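Local coordinates for endo-1,4-beta-xylanase (Pseudoalteromonas haloplanktis, PDB 1H13), which probably hydrolyses internal beta-1,4 linkages in xylan and related plant polysaccharides, as a member of glycoside hydrolase family 8, at residues Y53-V58 with G132-V137; Y278-W283 with R379-S384. All blocks are in the same frame, centred on the assembly; numbering follows the deposited sequence.

Contact 1 of 2, residues Y53-V58 with G132-V137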
# COMPACT_ATOMS: atom_id res chain seq x y z
N TYR A 53 12.54 -16.99 9.46
CA TYR A 53 12.78 -18.10 8.53
C TYR A 53 14.15 -18.67 8.85
O TYR A 53 15.15 -17.95 8.86
CB TYR A 53 12.73 -17.60 7.08
CG TYR A 53 13.04 -18.68 6.09
CD1 TYR A 53 12.27 -19.81 6.01
CD2 TYR A 53 14.12 -18.60 5.25
CE1 TYR A 53 12.60 -20.83 5.14
CE2 TYR A 53 14.43 -19.57 4.37
CZ TYR A 53 13.68 -20.74 4.32
OH TYR A 53 14.00 -21.77 3.44
N THR A 54 14.17 -19.97 9.12
CA THR A 54 15.40 -20.70 9.41
C THR A 54 15.54 -21.85 8.45
O THR A 54 14.56 -22.37 7.91
CB THR A 54 15.39 -21.25 10.84
OG1 THR A 54 14.33 -22.19 10.98
CG2 THR A 54 15.18 -20.12 11.84
N GLU A 55 16.76 -22.27 8.20
CA GLU A 55 17.04 -23.40 7.37
C GLU A 55 17.98 -24.31 8.14
O GLU A 55 19.09 -23.89 8.53
CB GLU A 55 17.70 -23.02 6.03
CG GLU A 55 16.76 -22.27 5.14
CD GLU A 55 17.31 -21.90 3.80
OE1 GLU A 55 18.56 -21.84 3.66
OE2 GLU A 55 16.48 -21.64 2.89
N ASN A 56 17.53 -25.52 8.41
CA ASN A 56 18.34 -26.47 9.16
C ASN A 56 18.82 -25.90 10.48
O ASN A 56 19.94 -26.15 10.92
CB ASN A 56 19.49 -27.07 8.37
CG ASN A 56 19.01 -27.80 7.18
OD1 ASN A 56 18.18 -28.67 7.28
ND2 ASN A 56 19.29 -27.23 6.06
N GLY A 57 17.94 -25.14 11.12
CA GLY A 57 18.18 -24.54 12.42
C GLY A 57 19.01 -23.28 12.40
O GLY A 57 19.29 -22.70 13.45
N VAL A 58 19.41 -22.84 11.22
CA VAL A 58 20.21 -21.63 11.07
C VAL A 58 19.31 -20.48 10.65
O VAL A 58 18.60 -20.55 9.70
CB VAL A 58 21.27 -21.82 10.00
CG1 VAL A 58 22.10 -20.60 9.84
CG2 VAL A 58 22.17 -23.04 10.31
N GLY A 132 9.69 -27.36 4.96
CA GLY A 132 9.96 -26.09 5.60
C GLY A 132 10.83 -25.11 4.83
O GLY A 132 11.14 -24.06 5.37
N PHE A 133 11.16 -25.41 3.59
CA PHE A 133 12.06 -24.53 2.84
C PHE A 133 11.27 -23.68 1.85
O PHE A 133 10.32 -24.11 1.24
CB PHE A 133 13.07 -25.39 2.09
CG PHE A 133 14.01 -26.14 2.99
CD1 PHE A 133 15.03 -25.48 3.61
CD2 PHE A 133 13.91 -27.49 3.19
CE1 PHE A 133 15.91 -26.16 4.41
CE2 PHE A 133 14.77 -28.17 4.00
CZ PHE A 133 15.78 -27.54 4.60
N VAL A 134 11.75 -22.46 1.67
CA VAL A 134 11.07 -21.50 0.83
C VAL A 134 11.23 -21.81 -0.64
O VAL A 134 12.26 -22.29 -1.10
CB VAL A 134 11.57 -20.09 1.17
CG1 VAL A 134 12.99 -19.85 0.77
CG2 VAL A 134 10.65 -19.04 0.65
N TYR A 135 10.17 -21.53 -1.39
CA TYR A 135 10.20 -21.65 -2.84
C TYR A 135 9.19 -20.68 -3.43
O TYR A 135 8.24 -20.23 -2.78
CB TYR A 135 9.92 -23.08 -3.34
CG TYR A 135 8.49 -23.53 -3.15
CD1 TYR A 135 8.00 -23.87 -1.91
CD2 TYR A 135 7.58 -23.52 -4.21
CE1 TYR A 135 6.67 -24.25 -1.76
CE2 TYR A 135 6.29 -23.90 -4.07
CZ TYR A 135 5.83 -24.28 -2.84
OH TYR A 135 4.49 -24.60 -2.71
N LYS A 136 9.42 -20.37 -4.68
CA LYS A 136 8.55 -19.48 -5.44
C LYS A 136 7.36 -20.22 -6.04
O LYS A 136 7.53 -21.20 -6.79
CB LYS A 136 9.33 -18.79 -6.56
CG LYS A 136 10.45 -17.90 -6.06
CD LYS A 136 11.19 -17.22 -7.15
CE LYS A 136 12.26 -16.24 -6.64
NZ LYS A 136 13.39 -16.99 -6.03
N VAL A 137 6.18 -19.79 -5.71
CA VAL A 137 4.96 -20.34 -6.27
C VAL A 137 4.67 -19.65 -7.60
O VAL A 137 4.29 -20.28 -8.60
CB VAL A 137 3.82 -20.22 -5.32
CG1 VAL A 137 2.48 -20.74 -5.95
CG2 VAL A 137 4.09 -20.97 -4.01
O HOH W 1 12.01 -23.44 7.86

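Contact 2 of 2, residues Y278-W283 with R379-S384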
# COMPACT_ATOMS: atom_id res chain seq x y z
N TYR A 278 -14.80 -3.16 -6.76
CA TYR A 278 -14.14 -2.57 -5.64
C TYR A 278 -13.91 -3.73 -4.71
O TYR A 278 -14.86 -4.27 -4.12
CB TYR A 278 -15.00 -1.48 -5.00
CG TYR A 278 -14.54 -1.00 -3.64
CD1 TYR A 278 -13.62 0.00 -3.49
CD2 TYR A 278 -15.04 -1.59 -2.50
CE1 TYR A 278 -13.26 0.43 -2.24
CE2 TYR A 278 -14.71 -1.18 -1.26
CZ TYR A 278 -13.80 -0.16 -1.11
OH TYR A 278 -13.48 0.26 0.15
N GLU A 279 -12.66 -4.14 -4.60
CA GLU A 279 -12.27 -5.30 -3.83
C GLU A 279 -11.03 -5.01 -3.05
O GLU A 279 -10.73 -3.84 -2.76
CB GLU A 279 -12.17 -6.56 -4.69
CG GLU A 279 -11.38 -6.39 -5.97
CD GLU A 279 -10.01 -5.77 -5.74
OE1 GLU A 279 -9.01 -6.51 -5.52
OE2 GLU A 279 -10.00 -4.51 -5.69
N PHE A 280 -10.25 -5.99 -2.61
CA PHE A 280 -9.13 -5.80 -1.69
C PHE A 280 -8.13 -4.80 -2.21
O PHE A 280 -7.70 -3.95 -1.45
CB PHE A 280 -8.34 -7.12 -1.36
CG PHE A 280 -7.12 -6.94 -0.45
CD1 PHE A 280 -5.81 -7.10 -0.93
CD2 PHE A 280 -7.27 -6.63 0.88
CE1 PHE A 280 -4.70 -6.97 -0.10
CE2 PHE A 280 -6.20 -6.51 1.70
CZ PHE A 280 -4.86 -6.70 1.18
N ASP A 281 -7.73 -4.88 -3.46
CA ASP A 281 -6.76 -3.90 -3.98
C ASP A 281 -7.40 -2.52 -3.92
O ASP A 281 -6.81 -1.55 -3.45
CB ASP A 281 -6.32 -4.18 -5.40
CG ASP A 281 -5.16 -5.12 -5.50
OD1 ASP A 281 -4.81 -5.76 -4.49
OD2 ASP A 281 -4.61 -5.34 -6.59
N ALA A 282 -8.62 -2.41 -4.42
CA ALA A 282 -9.27 -1.13 -4.54
C ALA A 282 -9.44 -0.43 -3.23
O ALA A 282 -9.48 0.79 -3.19
CB ALA A 282 -10.61 -1.28 -5.24
N TRP A 283 -9.54 -1.17 -2.13
CA TRP A 283 -9.62 -0.55 -0.85
C TRP A 283 -8.54 0.51 -0.64
O TRP A 283 -8.78 1.51 0.06
CB TRP A 283 -9.40 -1.52 0.29
CG TRP A 283 -10.40 -2.59 0.52
CD1 TRP A 283 -11.57 -2.81 -0.13
CD2 TRP A 283 -10.25 -3.65 1.47
NE1 TRP A 283 -12.17 -3.93 0.39
CE2 TRP A 283 -11.35 -4.46 1.36
CE3 TRP A 283 -9.28 -3.97 2.40
CZ2 TRP A 283 -11.46 -5.63 2.11
CZ3 TRP A 283 -9.42 -5.09 3.17
CH2 TRP A 283 -10.48 -5.90 3.01
N ARG A 379 -5.77 -11.81 9.46
CA ARG A 379 -4.98 -10.70 9.88
C ARG A 379 -3.89 -10.24 8.95
O ARG A 379 -3.39 -9.16 9.14
CB ARG A 379 -4.42 -10.91 11.28
CG ARG A 379 -3.28 -11.91 11.34
CD ARG A 379 -2.82 -12.05 12.73
NE ARG A 379 -1.69 -12.91 12.94
CZ ARG A 379 -1.76 -14.20 13.17
NH1 ARG A 379 -2.94 -14.85 13.06
NH2 ARG A 379 -0.64 -14.87 13.43
N TYR A 380 -3.51 -11.01 7.95
CA TYR A 380 -2.49 -10.51 7.04
C TYR A 380 -2.92 -9.25 6.38
O TYR A 380 -2.27 -8.21 6.40
CB TYR A 380 -2.12 -11.56 5.98
CG TYR A 380 -1.40 -10.97 4.81
CD1 TYR A 380 -0.07 -10.67 4.87
CD2 TYR A 380 -2.07 -10.71 3.66
CE1 TYR A 380 0.58 -10.09 3.77
CE2 TYR A 380 -1.44 -10.13 2.57
CZ TYR A 380 -0.09 -9.82 2.65
OH TYR A 380 0.55 -9.24 1.56
N TYR A 381 -4.04 -9.26 5.72
CA TYR A 381 -4.32 -8.05 5.01
C TYR A 381 -4.94 -7.05 5.97
O TYR A 381 -4.41 -5.85 5.95
CB TYR A 381 -5.12 -8.30 3.75
CG TYR A 381 -5.27 -7.16 2.82
CD1 TYR A 381 -4.21 -6.43 2.37
CD2 TYR A 381 -6.52 -6.75 2.41
CE1 TYR A 381 -4.41 -5.30 1.52
CE2 TYR A 381 -6.71 -5.66 1.54
CZ TYR A 381 -5.66 -4.94 1.10
OH TYR A 381 -5.87 -3.89 0.33
N ASN A 382 -5.84 -7.46 6.88
CA ASN A 382 -6.35 -6.49 7.80
C ASN A 382 -5.26 -5.85 8.66
O ASN A 382 -5.27 -4.66 8.87
CB ASN A 382 -7.41 -7.11 8.70
CG ASN A 382 -8.71 -7.42 7.96
OD1 ASN A 382 -9.27 -8.55 8.12
ND2 ASN A 382 -9.19 -6.49 7.23
N GLY A 383 -4.34 -6.66 9.16
CA GLY A 383 -3.32 -6.20 10.03
C GLY A 383 -2.23 -5.42 9.35
O GLY A 383 -1.72 -4.46 9.92
N SER A 384 -1.91 -5.74 8.12
CA SER A 384 -0.92 -4.97 7.40
C SER A 384 -1.43 -3.57 7.17
O SER A 384 -0.72 -2.58 7.32
CB SER A 384 -0.62 -5.61 6.08
OG SER A 384 0.09 -6.84 6.20

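Contact 1 of 2, residues Y53-V58 with G132-V137
Tyr-53, near the end of strand 50-55, lays its ring against Gly-132, Phe-133 and Val-134 at the start of strand 134-136. These are the two outermost strands of an antiparallel five-stranded sheet, joined here through a side chain and a water. With CG opposite the backbone N (chi1 177°), the Tyr-53 ring reaches across, and its OH accepts a nearly straight hydrogen bond from Val-134 N (2.9 Å, 165° at the hydrogen). Val-134 CG1 packs 3.7 Å from Tyr-53 CZ, the two side chains crossing at about a right angle, while Gly-132 O lies in the ring plane at the edge beside CE1. Tyr-106 meets the Tyr-53 ring edge-to-face. At Thr-54 the carbonyl O takes a water hydrogen (2.8 Å), and the same water donates to Gly-132 O (2.7 Å). Glu-55 runs its CB past the edge of the Phe-133 ring, 4.0 Å from CE1, and its OE2 accepts from Tyr-53 OH on the anti lone pair (2.5 Å). Asn-56, inside the type I' turn from Glu-55 to Val-58, sets OD1 in the Phe-133 ring plane, 3.8 Å from CZ. Tyr-53 OH is thus donor to a carboxylate and acceptor from a backbone N-H, two bonds that hold the hydroxyl in place and would probably keep the phenol protonated beside Glu-55.

Contact 2 of 2, residues Y278-W283 with R379-S384
Phe-280 and Tyr-381 reach toward each other from opposite directions and, with Trp-283, form an aromatic cluster inside the fold, an (alpha/alpha)6 barrel as in other family 8 hydrolases. The cluster joins the loop leading into helix 283-296 to the first turn and a half of helix 379-392. Phe-280 and Tyr-381 are each modelled in two conformers, and the pair described here would occupy the same space, so the detailed fit of their rings is doubtful. Trp-283 and Tyr-381 are turned nearly parallel but slid apart: the six-membered ring of Trp-283 and the ring of Tyr-381 have centroids 5.1 Å apart and planes 25° from each other, subject to the same doubt. Trp-283 holds CG on the side of its own backbone N (chi1 -66°), which folds the indole back under the chain, so that Phe-280 CA sits 3.9 Å above the indole plane, over its centre. The indole NE1 is bound by Gln-327 O, and Gln-344 of helix 342-351 touches the same side chain. Replacing the indole by an alanine methyl is likely to leave Gln-327 O without its indole partner and open a gap beneath the Phe-280 backbone. Tyr-381 OH also approaches Phe-280 O at 2.6 Å, from above the carbonyl plane, but that bond depends on the chosen conformers; Arg-284 is a further partner of the hydroxyl. Glu-279 braces the loop itself, its carboxylate receiving two N-H groups on the syn sides: Asp-281 N meets OE1 at 2.9 Å, well out of the carboxylate plane, and Ala-282 N meets OE2 at 2.8 Å, closer to it. Within the helix, Tyr-380 O accepts twice from one residue, from Ser-384 N at 3.0 Å and from Ser-384 OG at 2.7 Å.

Overall arrangement
Contact 1 closes in the chain before contact 2 opens, and both lie within the family 8 sequence range. Their centres lie about 26 Å apart and their nearest atoms about 13 Å, without touching. Contact 1 sits at the periphery, about 26 Å from the centre of the chain, where the outermost strands of the five-stranded sheet approach; contact 2 is buried, its centre about 9 Å from that of the chain, among the helices. Helix 379-392 links the two regions: Tyr-380 packs on Ile-64 and Ala-66 of strand 58-66, the sheet neighbour of strand 50-55, and Arg-379 bonds to Gln-48 O just before that strand. The sheet is thereby attached to the helical body through the last helix of the chain.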